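Packaging enzyme P4 (Pseudomonas phage phi13, PDB 4BLP) probably hydrolyses NTP to drive RNA packaging into the viral capsid, as a hexameric RecA-like helicase of the P-loop NTPase class. Local coordinates at residues Phe68-Ser72 against Ile73-Val77; Phe111-Gln115 against Asn116-Arg120; Leu197-Ala200 against Leu201-Thr205. One frame throughout, in Å; residues are numbered along the deposited sequence. Where two conformers were deposited one is given.

Interaction 1 (Phe68-Ser72 against Ile73-Val77); sequences FAVGS and IPLVV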
ATOM      1  N   PHE D  68       3.923 -24.986  -5.699  1.00  8.00           N
ATOM      2  CA  PHE D  68       3.559 -24.522  -4.361  1.00  6.73           C
ATOM      3  C   PHE D  68       3.978 -23.063  -4.241  1.00  8.81           C
ATOM      4  O   PHE D  68       4.421 -22.454  -5.227  1.00  7.15           O
ATOM      5  CB  PHE D  68       4.188 -25.411  -3.266  1.00  9.64           C
ATOM      6  CG  PHE D  68       5.709 -25.444  -3.194  1.00  9.72           C
ATOM      7  CD1 PHE D  68       6.456 -26.167  -4.128  1.00 10.79           C
ATOM      8  CD2 PHE D  68       6.384 -24.826  -2.145  1.00  9.64           C
ATOM      9  CE1 PHE D  68       7.861 -26.253  -4.020  1.00 12.32           C
ATOM     10  CE2 PHE D  68       7.774 -24.925  -2.031  1.00 11.66           C
ATOM     11  CZ  PHE D  68       8.508 -25.604  -2.988  1.00 10.78           C
ATOM     12  N   ALA D  69       3.814 -22.479  -3.049  1.00  7.26           N
ATOM     13  CA  ALA D  69       4.177 -21.081  -2.904  1.00  8.12           C
ATOM     14  C   ALA D  69       4.680 -20.796  -1.525  1.00 11.37           C
ATOM     15  O   ALA D  69       4.226 -21.426  -0.565  1.00 10.56           O
ATOM     16  CB  ALA D  69       2.936 -20.198  -3.189  1.00  9.65           C
ATOM     17  N   VAL D  70       5.566 -19.801  -1.413  1.00  9.51           N
ATOM     18  CA  VAL D  70       5.960 -19.268  -0.090  1.00 10.70           C
ATOM     19  C   VAL D  70       5.687 -17.756  -0.204  1.00 13.32           C
ATOM     20  O   VAL D  70       6.290 -17.079  -1.050  1.00 12.02           O
ATOM     21  CB  VAL D  70       7.398 -19.644   0.349  1.00 17.19           C
ATOM     22  CG1 VAL D  70       7.540 -21.155   0.613  1.00 17.00           C
ATOM     23  CG2 VAL D  70       8.452 -19.151  -0.593  1.00 17.62           C
ATOM     24  N   GLY D  71       4.713 -17.249   0.560  1.00 12.07           N
ATOM     25  CA  GLY D  71       4.266 -15.866   0.369  1.00 12.07           C
ATOM     26  C   GLY D  71       3.746 -15.732  -1.061  1.00 13.29           C
ATOM     27  O   GLY D  71       3.035 -16.626  -1.563  1.00 13.64           O
ATOM     28  N   SER D  72       4.179 -14.696  -1.756  1.00 12.79           N
ATOM     29  CA  SER D  72       3.741 -14.473  -3.143  1.00 13.80           C
ATOM     30  C   SER D  72       4.718 -15.147  -4.137  1.00 13.94           C
ATOM     31  O   SER D  72       4.570 -14.968  -5.350  1.00 11.58           O
ATOM     32  CB  SER D  72       3.668 -12.969  -3.416  1.00 19.26           C
ATOM     33  OG  SER D  72       4.966 -12.407  -3.293  1.00 22.77           O
ATOM     34  N   ILE D  73       5.692 -15.913  -3.624  1.00  9.90           N
ATOM     35  CA  ILE D  73       6.706 -16.533  -4.495  1.00  7.75           C
ATOM     36  C   ILE D  73       6.228 -17.906  -4.942  1.00  9.25           C
ATOM     37  O   ILE D  73       6.132 -18.800  -4.102  1.00  8.05           O
ATOM     38  CB  ILE D  73       8.076 -16.673  -3.743  1.00 10.20           C
ATOM     39  CG1 ILE D  73       8.600 -15.317  -3.219  1.00 13.03           C
ATOM     40  CG2 ILE D  73       9.130 -17.386  -4.650  1.00 10.25           C
ATOM     41  CD1 ILE D  73       9.543 -15.483  -1.990  1.00 13.84           C
ATOM     42  N   PRO D  74       5.990 -18.109  -6.248  1.00  8.48           N
ATOM     43  CA  PRO D  74       5.637 -19.456  -6.712  1.00  8.20           C
ATOM     44  C   PRO D  74       6.904 -20.293  -6.830  1.00  9.44           C
ATOM     45  O   PRO D  74       7.966 -19.781  -7.233  1.00  6.91           O
ATOM     46  CB  PRO D  74       5.041 -19.210  -8.106  1.00  9.13           C
ATOM     47  CG  PRO D  74       5.765 -17.970  -8.616  1.00 13.97           C
ATOM     48  CD  PRO D  74       6.124 -17.143  -7.375  1.00 10.79           C
ATOM     49  N   LEU D  75       6.792 -21.579  -6.525  1.00  7.85           N
ATOM     50  CA  LEU D  75       7.946 -22.487  -6.617  1.00  6.36           C
ATOM     51  C   LEU D  75       7.491 -23.800  -7.192  1.00  7.74           C
ATOM     52  O   LEU D  75       6.332 -24.199  -7.034  1.00  8.21           O
ATOM     53  CB  LEU D  75       8.506 -22.762  -5.211  1.00  6.65           C
ATOM     54  CG  LEU D  75       9.179 -21.569  -4.497  1.00  9.02           C
ATOM     55  CD1 LEU D  75       9.447 -21.919  -3.045  1.00 10.82           C
ATOM     56  CD2 LEU D  75      10.485 -21.165  -5.210  1.00 10.96           C
ATOM     57  N   VAL D  76       8.432 -24.477  -7.843  1.00  6.20           N
ATOM     58  CA  VAL D  76       8.169 -25.822  -8.338  1.00  6.97           C
ATOM     59  C   VAL D  76       9.296 -26.710  -7.876  1.00  8.71           C
ATOM     60  O   VAL D  76      10.464 -26.312  -7.944  1.00  9.64           O
ATOM     61  CB  VAL D  76       8.046 -25.849  -9.885  1.00  8.80           C
ATOM     62  CG1 VAL D  76       7.961 -27.300 -10.400  1.00  9.71           C
ATOM     63  CG2 VAL D  76       6.823 -25.063 -10.352  1.00  9.34           C
ATOM     64  N   VAL D  77       8.965 -27.893  -7.397  1.00  7.54           N
ATOM     65  CA  VAL D  77       9.977 -28.918  -7.157  1.00  8.55           C
ATOM     66  C   VAL D  77       9.755 -29.983  -8.271  1.00 10.97           C
ATOM     67  O   VAL D  77       8.598 -30.362  -8.546  1.00  9.47           O
ATOM     68  CB  VAL D  77       9.985 -29.521  -5.731  1.00 13.71           C
ATOM     69  CG1 VAL D  77       8.630 -30.101  -5.369  1.00 15.13           C
ATOM     70  CG2 VAL D  77      11.085 -30.602  -5.602  1.00 13.76           C
TER

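Interaction 2 (Phe111-Gln115 against Asn116-Arg120); sequences FVPQQ and NNVLR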
ATOM      1  N   PHE D 111      12.699 -24.384  -8.560  1.00  6.39           N
ATOM      2  CA  PHE D 111      12.830 -23.154  -9.333  1.00  6.41           C
ATOM      3  C   PHE D 111      11.574 -22.335  -9.252  1.00  8.67           C
ATOM      4  O   PHE D 111      10.488 -22.866  -8.938  1.00  9.00           O
ATOM      5  CB  PHE D 111      13.152 -23.471 -10.828  1.00  7.18           C
ATOM      6  CG  PHE D 111      12.104 -24.325 -11.540  1.00  8.50           C
ATOM      7  CD1 PHE D 111      12.159 -25.723 -11.480  1.00 11.65           C
ATOM      8  CD2 PHE D 111      11.050 -23.731 -12.226  1.00 10.90           C
ATOM      9  CE1 PHE D 111      11.180 -26.512 -12.109  1.00 13.85           C
ATOM     10  CE2 PHE D 111      10.054 -24.508 -12.834  1.00 12.52           C
ATOM     11  CZ  PHE D 111      10.130 -25.903 -12.779  1.00 12.49           C
ATOM     12  N   VAL D 112      11.715 -21.045  -9.553  1.00  6.37           N
ATOM     13  CA  VAL D 112      10.538 -20.185  -9.718  1.00  5.88           C
ATOM     14  C   VAL D 112      10.015 -20.379 -11.159  1.00  8.22           C
ATOM     15  O   VAL D 112      10.744 -20.062 -12.124  1.00  8.81           O
ATOM     16  CB  VAL D 112      10.871 -18.694  -9.454  1.00  8.26           C
ATOM     17  CG1 VAL D 112       9.621 -17.811  -9.705  1.00  8.66           C
ATOM     18  CG2 VAL D 112      11.375 -18.522  -8.019  1.00  7.76           C
ATOM     19  N   PRO D 113       8.766 -20.874 -11.339  1.00  6.62           N
ATOM     20  CA  PRO D 113       8.220 -21.025 -12.713  1.00  7.21           C
ATOM     21  C   PRO D 113       7.981 -19.627 -13.260  1.00 11.57           C
ATOM     22  O   PRO D 113       7.487 -18.739 -12.531  1.00 10.99           O
ATOM     23  CB  PRO D 113       6.927 -21.823 -12.519  1.00  8.02           C
ATOM     24  CG  PRO D 113       6.459 -21.426 -11.095  1.00  9.74           C
ATOM     25  CD  PRO D 113       7.784 -21.281 -10.310  1.00  6.75           C
ATOM     26  N   GLN D 114       8.355 -19.419 -14.540  1.00  8.77           N
ATOM     27  CA  GLN D 114       8.345 -18.052 -15.069  1.00  9.20           C
ATOM     28  C   GLN D 114       7.115 -17.667 -15.893  1.00 10.32           C
ATOM     29  O   GLN D 114       7.040 -16.533 -16.400  1.00  9.92           O
ATOM     30  CB  GLN D 114       9.638 -17.796 -15.854  1.00 11.08           C
ATOM     31  CG  GLN D 114      10.901 -17.778 -14.912  1.00 12.11           C
ATOM     32  CD  GLN D 114      10.807 -16.785 -13.753  1.00 16.85           C
ATOM     33  OE1 GLN D 114      10.191 -15.719 -13.847  1.00 16.10           O
ATOM     34  NE2 GLN D 114      11.438 -17.083 -12.646  1.00 13.85           N
ATOM     35  N   GLN D 115       6.090 -18.539 -15.894  1.00  7.79           N
ATOM     36  CA  GLN D 115       4.803 -18.165 -16.483  1.00  7.56           C
ATOM     37  C   GLN D 115       4.281 -16.912 -15.765  1.00 10.15           C
ATOM     38  O   GLN D 115       4.262 -16.865 -14.516  1.00 10.05           O
ATOM     39  CB  GLN D 115       3.808 -19.332 -16.255  1.00  7.95           C
ATOM     40  CG  GLN D 115       2.313 -18.959 -16.410  1.00  7.22           C
ATOM     41  CD  GLN D 115       1.788 -18.684 -17.804  1.00 12.65           C
ATOM     42  OE1 GLN D 115       0.636 -18.276 -17.931  1.00 11.90           O
ATOM     43  NE2 GLN D 115       2.577 -18.889 -18.881  1.00 10.30           N
ATOM     44  N   ASN D 116       3.816 -15.938 -16.522  1.00  9.25           N
ATOM     45  CA  ASN D 116       3.217 -14.744 -15.891  1.00  8.46           C
ATOM     46  C   ASN D 116       1.988 -15.141 -15.043  1.00 12.92           C
ATOM     47  O   ASN D 116       1.184 -15.971 -15.487  1.00 10.43           O
ATOM     48  CB  ASN D 116       2.771 -13.758 -16.988  1.00 11.88           C
ATOM     49  CG  ASN D 116       2.183 -12.485 -16.450  1.00 24.61           C
ATOM     50  OD1 ASN D 116       2.814 -11.775 -15.667  1.00 17.46           O
ATOM     51  ND2 ASN D 116       0.935 -12.225 -16.797  1.00 17.89           N
ATOM     52  N   ASN D 117       1.851 -14.561 -13.800  1.00 10.37           N
ATOM     53  CA  ASN D 117       0.657 -14.843 -12.962  0.58  9.62           C
ATOM     54  C   ASN D 117       0.402 -16.341 -12.848  1.00 10.67           C
ATOM     55  O   ASN D 117      -0.744 -16.812 -12.967  1.00 10.26           O
ATOM     56  CB  ASN D 117      -0.568 -14.181 -13.603  0.58 12.04           C
ATOM     57  CG  ASN D 117      -0.528 -12.686 -13.544  0.58 23.59           C
ATOM     58  OD1 ASN D 117       0.189 -12.108 -12.727  0.58 13.82           O
ATOM     59  ND2 ASN D 117      -1.342 -12.045 -14.375  0.58 19.50           N
ATOM     60  N   VAL D 118       1.465 -17.112 -12.598  1.00  8.33           N
ATOM     61  CA  VAL D 118       1.383 -18.576 -12.568  1.00  7.73           C
ATOM     62  C   VAL D 118       0.444 -19.127 -11.465  1.00  9.91           C
ATOM     63  O   VAL D 118      -0.091 -20.216 -11.634  1.00 11.12           O
ATOM     64  CB  VAL D 118       2.808 -19.179 -12.459  1.00 10.27           C
ATOM     65  CG1 VAL D 118       3.414 -18.935 -11.071  1.00  9.93           C
ATOM     66  CG2 VAL D 118       2.802 -20.667 -12.815  1.00  9.40           C
ATOM     67  N   LEU D 119       0.240 -18.396 -10.371  1.00  7.71           N
ATOM     68  CA  LEU D 119      -0.637 -18.930  -9.314  1.00  7.83           C
ATOM     69  C   LEU D 119      -2.140 -18.609  -9.508  1.00 10.70           C
ATOM     70  O   LEU D 119      -2.961 -18.941  -8.632  1.00 10.68           O
ATOM     71  CB  LEU D 119      -0.197 -18.330  -7.947  1.00  6.92           C
ATOM     72  CG  LEU D 119       1.216 -18.760  -7.491  1.00  8.73           C
ATOM     73  CD1 LEU D 119       1.616 -18.002  -6.208  1.00 11.57           C
ATOM     74  CD2 LEU D 119       1.272 -20.274  -7.235  1.00 10.86           C
ATOM     75  N   ARG D 120      -2.505 -18.006 -10.649  1.00  9.40           N
ATOM     76  CA  ARG D 120      -3.873 -17.497 -10.876  1.00 10.75           C
ATOM     77  C   ARG D 120      -4.989 -18.569 -10.799  1.00 11.31           C
ATOM     78  O   ARG D 120      -6.151 -18.223 -10.521  1.00 11.81           O
ATOM     79  CB  ARG D 120      -3.946 -16.784 -12.239  1.00 10.85           C
ATOM     80  CG  ARG D 120      -3.729 -17.736 -13.440  1.00 11.80           C
ATOM     81  CD  ARG D 120      -3.770 -16.890 -14.707  1.00 12.06           C
ATOM     82  NE  ARG D 120      -3.566 -17.661 -15.927  1.00  8.60           N
ATOM     83  CZ  ARG D 120      -2.362 -17.891 -16.449  1.00 14.07           C
ATOM     84  NH1 ARG D 120      -1.265 -17.458 -15.827  1.00 12.03           N
ATOM     85  NH2 ARG D 120      -2.245 -18.536 -17.603  1.00 11.70           N
TER

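Interaction 3 (Leu197-Ala200 against Leu201-Thr205); sequences LAVA and LLLAT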
ATOM      1  N   LEU D 197      16.651 -24.587  -0.956  1.00  6.97           N
ATOM      2  CA  LEU D 197      15.727 -25.718  -0.916  0.56  6.49           C
ATOM      3  C   LEU D 197      16.215 -26.899  -1.751  1.00  9.71           C
ATOM      4  O   LEU D 197      16.091 -28.024  -1.307  1.00  9.49           O
ATOM      5  CB  LEU D 197      14.324 -25.314  -1.369  0.56  6.90           C
ATOM      6  CG  LEU D 197      13.217 -26.344  -1.066  0.56  9.72           C
ATOM      7  CD1 LEU D 197      13.155 -26.791   0.430  0.56 10.34           C
ATOM      8  CD2 LEU D 197      11.877 -25.794  -1.476  0.56 10.38           C
ATOM      9  N   ALA D 198      16.723 -26.649  -2.958  1.00  8.13           N
ATOM     10  CA  ALA D 198      17.191 -27.730  -3.821  1.00  8.60           C
ATOM     11  C   ALA D 198      18.346 -28.474  -3.140  1.00 10.43           C
ATOM     12  O   ALA D 198      18.339 -29.714  -3.090  1.00 10.38           O
ATOM     13  CB  ALA D 198      17.628 -27.164  -5.181  1.00  9.10           C
ATOM     14  N   VAL D 199      19.325 -27.720  -2.605  1.00  8.10           N
ATOM     15  CA  VAL D 199      20.499 -28.333  -1.954  1.00  8.71           C
ATOM     16  C   VAL D 199      20.027 -29.148  -0.732  1.00 10.24           C
ATOM     17  O   VAL D 199      20.488 -30.278  -0.534  1.00  9.27           O
ATOM     18  CB  VAL D 199      21.557 -27.254  -1.580  1.00  9.90           C
ATOM     19  CG1 VAL D 199      22.647 -27.811  -0.668  1.00 10.58           C
ATOM     20  CG2 VAL D 199      22.187 -26.708  -2.858  1.00  9.12           C
ATOM     21  N   ALA D 200      19.119 -28.577   0.066  1.00  8.39           N
ATOM     22  CA  ALA D 200      18.565 -29.287   1.237  1.00  8.44           C
ATOM     23  C   ALA D 200      17.872 -30.579   0.832  1.00  9.84           C
ATOM     24  O   ALA D 200      18.118 -31.635   1.449  1.00  9.29           O
ATOM     25  CB  ALA D 200      17.582 -28.375   1.988  1.00  8.17           C
ATOM     26  N   LEU D 201      16.980 -30.508  -0.168  1.00  9.07           N
ATOM     27  CA  LEU D 201      16.244 -31.711  -0.615  1.00  8.90           C
ATOM     28  C   LEU D 201      17.196 -32.754  -1.194  1.00 10.85           C
ATOM     29  O   LEU D 201      16.999 -33.949  -0.970  1.00 10.32           O
ATOM     30  CB  LEU D 201      15.176 -31.339  -1.656  1.00  8.50           C
ATOM     31  CG  LEU D 201      14.042 -30.455  -1.064  1.00  9.37           C
ATOM     32  CD1 LEU D 201      13.056 -30.045  -2.174  1.00  9.93           C
ATOM     33  CD2 LEU D 201      13.289 -31.256   0.069  1.00  9.80           C
ATOM     34  N   LEU D 202      18.218 -32.318  -1.951  1.00  9.46           N
ATOM     35  CA  LEU D 202      19.192 -33.276  -2.511  1.00  8.73           C
ATOM     36  C   LEU D 202      19.964 -34.003  -1.407  1.00 11.30           C
ATOM     37  O   LEU D 202      20.073 -35.243  -1.432  1.00 11.61           O
ATOM     38  CB  LEU D 202      20.158 -32.553  -3.467  1.00  8.51           C
ATOM     39  CG  LEU D 202      19.556 -32.234  -4.843  1.00  9.33           C
ATOM     40  CD1 LEU D 202      20.388 -31.085  -5.541  1.00  9.99           C
ATOM     41  CD2 LEU D 202      19.552 -33.479  -5.709  1.00  9.24           C
ATOM     42  N   LEU D 203      20.481 -33.261  -0.440  1.00  9.77           N
ATOM     43  CA  LEU D 203      21.223 -33.842   0.676  1.00  9.48           C
ATOM     44  C   LEU D 203      20.342 -34.772   1.513  1.00 11.60           C
ATOM     45  O   LEU D 203      20.756 -35.867   1.823  1.00 11.72           O
ATOM     46  CB  LEU D 203      21.775 -32.727   1.562  1.00  9.11           C
ATOM     47  CG  LEU D 203      22.982 -31.992   0.964  1.00 10.59           C
ATOM     48  CD1 LEU D 203      23.175 -30.697   1.679  1.00 11.51           C
ATOM     49  CD2 LEU D 203      24.286 -32.884   1.004  1.00 12.45           C
ATOM     50  N   ALA D 204      19.113 -34.355   1.842  1.00  9.66           N
ATOM     51  CA  ALA D 204      18.221 -35.203   2.649  1.00 10.10           C
ATOM     52  C   ALA D 204      17.833 -36.475   1.880  1.00 12.74           C
ATOM     53  O   ALA D 204      17.803 -37.577   2.458  1.00 12.80           O
ATOM     54  CB  ALA D 204      16.981 -34.402   3.049  1.00 10.66           C
ATOM     55  N   THR D 205      17.580 -36.347   0.563  1.00 10.11           N
ATOM     56  CA  THR D 205      17.227 -37.507  -0.276  1.00  9.84           C
ATOM     57  C   THR D 205      18.418 -38.478  -0.321  1.00 15.59           C
ATOM     58  O   THR D 205      18.211 -39.718  -0.364  1.00 13.84           O
ATOM     59  CB  THR D 205      16.782 -37.034  -1.679  1.00 12.35           C
ATOM     60  OG1 THR D 205      15.599 -36.224  -1.512  1.00 12.21           O
ATOM     61  CG2 THR D 205      16.432 -38.196  -2.636  1.00  9.97           C
TER

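Interaction 1 (Phe68-Ser72 against Ile73-Val77)
F68 CG lies between the backbone N and the carbonyl carbon (chi1 63°), which carries the ring across the hairpin to L75. The strand pairing sets L75 CB over one face of that ring, and a chi1 of -68° swings the leucine branch so that CD1 comes to the CE2 and CZ side. The geometry is that of a CH-pi contact: L75 CB stands 3.8 Å from the F68 ring centroid, 17° off the normal, while L75 CD1 touches F68 CE2 at 3.6 Å. V70 CG2 meets the same methyl, L75 CD1, at 3.8 Å, so one leucine branch joins two residues of the facing strand. F68, V70, I73 and L75 share one face of this antiparallel beta hairpin; A69 and P74 form the non-hydrogen-bonded pair between them. A type II' turn from V70 to I73 connects the two strands, with G71 at positive phi. The pair next to the turn is bonded both ways, V70 N to I73 O at 2.9 Å and I73 N to V70 O at 2.9 Å. F68 and L75 also exchange two backbone bonds, the shorter being L75 N to F68 O at 2.8 Å. Four backbone bonds therefore set the register and pair the polar atoms, while the side-chain contact is wholly apolar: F68, V70 and L75 are buried against helix 193-205, F68 and V70 also against helix 233-248, and I73 packs on P123 of a neighbouring subunit.

Interaction 2 (Phe111-Gln115 against Asn116-Arg120)
NH1 and NH2 of R120 both donate to Q115 OE1, within a loop built of two overlapping beta turns, type II from Q115 to V118 and type I from N117 to R120. R120 NH2 lies 2.9 Å from Q115 OE1 and R120 NH1 3.0 Å from the same atom. The two bonds differ in approach: NH1 sits in the amide carbonyl plane on a lone pair, whereas NH2 is tilted 24° from it. OE1 lies at the guanidinium edge, nearly in its plane, although the amide and guanidinium planes are 40° apart. Q115 delivers this oxygen with CG anti to its backbone N (chi1 162°) and a bend at chi2. R120 NH1 also bonds N117 O at 3.0 Å, from the face of that carbonyl opposite the R120 N that closes the second turn. The arginine chain, extended from CG to NE, thus ties both turns together. At the other end of the amide, Q115 NE2 bonds the carbonyls of S43 and G57, which should fix the rotation of the amide. R120 NE bonds V39 O of a neighbouring subunit, so the same guanidinium links this loop to the hexamer interface. Further out, packing takes over. Q115 CB rests 3.8 Å from V118 CG2. The other methyl of the valine, V118 CG1, meets the pyrrolidine ring of P113 at CG, 3.9 Å away.

Interaction 3 (Leu197-Ala200 against Leu201-Thr205)
L201 packs over the backbone carbonyl of L197 one turn earlier in the alpha-helix 193-205, an i to i+4 pair on a helix that packs against the central sheet of the RecA-like fold. From CB outward, the L201 side chain runs beside that carbonyl: CB is 3.5 Å from L197 O, and CG comes in to 3.2 Å from the same oxygen. CG lies anti to the L201 carbonyl carbon (chi1 -66°), a torsion that folds the chain back toward the preceding turn. At the tip, L201 CD1 meets L197 CG at 3.9 Å in the conformer given, one of two modelled for L197, the two side chains crossing at a slant. L82, L249 and V251 also pack on L201. On another flank of the helix V199 and L203, also four apart, run alongside each other in the same direction, with V199 CG1 3.8 Å from L203 CD1; this flank faces I172 of strand 170-173, while A200 faces L253 of strand 252-257. Beneath the side chains, four successive i+4 to i N-H...O bonds hold the helix, from L201 N to L197 O through to A204 N to A200 O, with N-H to acceptor angles of 160° to 169°. Near the helix end, L201 O accepts two donors from opposite faces of its plane: T205 N at 2.9 Å and the hydroxyl T205 OG1 at 2.7 Å.

Along the chain the three contacts follow in series: hairpin 68-77, loop 111-120, helix segment 197-205. Interactions 1 and 2 have centres about 9 Å apart. Interaction 2 begins at F111, on the third strand of the antiparallel sheet that holds the hairpin; this strand, 110-111, pairs with strand 73-78 at V76 and runs on into the loop, where P74 CB also packs on V118 CG1. Interaction 3 lies about 17 Å from interaction 1, centre to centre, yet V77 CG2 reaches L201 CD1 at 4.0 Å. Interactions 2 and 3 do not touch, their nearest atoms being about 7 Å apart. The hairpin therefore connects a loop at the subunit interface with a helix packed on the eight-stranded sheet.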